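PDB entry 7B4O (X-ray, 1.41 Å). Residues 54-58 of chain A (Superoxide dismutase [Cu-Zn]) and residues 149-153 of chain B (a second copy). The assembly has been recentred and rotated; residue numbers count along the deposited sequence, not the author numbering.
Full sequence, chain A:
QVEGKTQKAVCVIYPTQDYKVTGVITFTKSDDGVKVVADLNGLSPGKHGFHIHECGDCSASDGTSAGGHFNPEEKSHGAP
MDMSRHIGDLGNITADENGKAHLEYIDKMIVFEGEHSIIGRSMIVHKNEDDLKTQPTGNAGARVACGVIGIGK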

# COMPACT_ATOMS: atom_id res chain seq x y z
N GLU A 54 -2.18 12.12 -0.76
CA GLU A 54 -3.59 11.85 -1.12
C GLU A 54 -3.72 10.59 -1.98
O GLU A 54 -4.80 10.00 -1.96
CB GLU A 54 -4.18 13.09 -1.80
CG GLU A 54 -3.50 13.44 -3.10
CD GLU A 54 -3.98 14.73 -3.73
OE1 GLU A 54 -5.17 15.02 -3.55
OE2 GLU A 54 -3.21 15.40 -4.45
N CYS A 55 -2.71 10.21 -2.76
CA CYS A 55 -2.80 9.02 -3.63
C CYS A 55 -1.89 7.90 -3.10
O CYS A 55 -0.70 8.17 -2.85
CB CYS A 55 -2.41 9.30 -5.07
SG CYS A 55 -3.49 10.54 -5.82
N GLY A 56 -2.43 6.70 -2.97
CA GLY A 56 -1.64 5.50 -2.65
C GLY A 56 -0.98 4.96 -3.90
O GLY A 56 -1.23 3.80 -4.28
N ASP A 57 -0.16 5.79 -4.54
CA ASP A 57 0.45 5.49 -5.85
C ASP A 57 1.94 5.81 -5.73
O ASP A 57 2.32 7.00 -5.82
CB ASP A 57 -0.23 6.26 -6.99
CG ASP A 57 0.35 5.94 -8.36
OD1 ASP A 57 1.43 5.32 -8.40
OD2 ASP A 57 -0.27 6.34 -9.36
N CYS A 58 2.75 4.78 -5.50
CA CYS A 58 4.22 4.92 -5.33
C CYS A 58 4.94 4.51 -6.62
O CYS A 58 6.14 4.19 -6.55
CB CYS A 58 4.70 4.11 -4.14
SG CYS A 58 4.07 4.70 -2.54
N ILE B 149 -2.66 -2.16 -2.03
CA ILE B 149 -3.50 -1.53 -3.07
C ILE B 149 -3.92 -0.14 -2.57
O ILE B 149 -4.62 -0.05 -1.53
CB ILE B 149 -4.71 -2.42 -3.40
CG1 ILE B 149 -4.23 -3.80 -3.85
CG2 ILE B 149 -5.61 -1.76 -4.43
CD1 ILE B 149 -5.33 -4.84 -3.93
N GLY B 150 -3.52 0.89 -3.30
CA GLY B 150 -3.79 2.28 -2.91
C GLY B 150 -4.72 2.96 -3.88
O GLY B 150 -4.95 2.46 -5.00
N ILE B 151 -5.24 4.10 -3.44
CA ILE B 151 -6.14 4.97 -4.22
C ILE B 151 -5.32 5.74 -5.26
O ILE B 151 -4.36 6.44 -4.87
CB ILE B 151 -6.91 5.89 -3.26
CG1 ILE B 151 -7.81 5.08 -2.33
CG2 ILE B 151 -7.70 6.95 -4.03
CD1 ILE B 151 -8.32 5.87 -1.15
N GLY B 152 -5.71 5.62 -6.53
CA GLY B 152 -5.08 6.35 -7.64
C GLY B 152 -5.93 7.53 -8.07
O GLY B 152 -7.10 7.65 -7.61
N LYS B 153 -5.38 8.36 -8.96
CA LYS B 153 -6.13 9.46 -9.61
C LYS B 153 -5.82 9.46 -11.11
O LYS B 153 -4.82 8.88 -11.54
CB LYS B 153 -5.80 10.81 -8.97
CG LYS B 153 -6.55 11.99 -9.58
CD LYS B 153 -6.65 13.21 -8.70
CE LYS B 153 -7.50 14.29 -9.33
NZ LYS B 153 -7.35 15.58 -8.61
OXT LYS B 153 -6.55 10.07 -11.90
O HOH W 1 -2.54 7.78 -9.49

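This is a small, close-packed contact between two copies of one protein, made chiefly through backbone atoms around two glycines and extended at one end by a bridging water. The two stretches together bury 249 Å², and their nearest CA atoms, those of Gly56(A) and Gly150(B), lie 3.9 Å apart.

The direct hydrogen bond runs from Gly56(A) N to Ile151(B) O at 2.7 Å. Its length is short, but the N-H...O angle of 125° is far from linear, so the bond is weak. The same carbonyl oxygen, Ile151(B) O, also lies 3.3 Å from Cys55(A) CA. In the other direction, Gly150(B) CA approaches Gly56(A) O at 3.3 Å, with an angle of 139° at the hydrogen, which supports a CA-H...O contact.

Such proximity depends on the absent side chains: an ideal CB on Gly56(A) would fall 2.6 Å from Gly150(B) CA, a clash. An ideal CB on Gly150(B) would likewise fall 2.1 Å from Gly56(A) O, also a clash.

Beyond the glycines, Cys55(A), with chi1 in the m well, places SG 3.9 Å from Lys153(B) CB, a van der Waals contact. Water 1 links the charged Asp57(A) to the C-terminal residue, donating to Asp57(A) OD2 at 2.7 Å and accepting from Lys153(B) N at 2.9 Å.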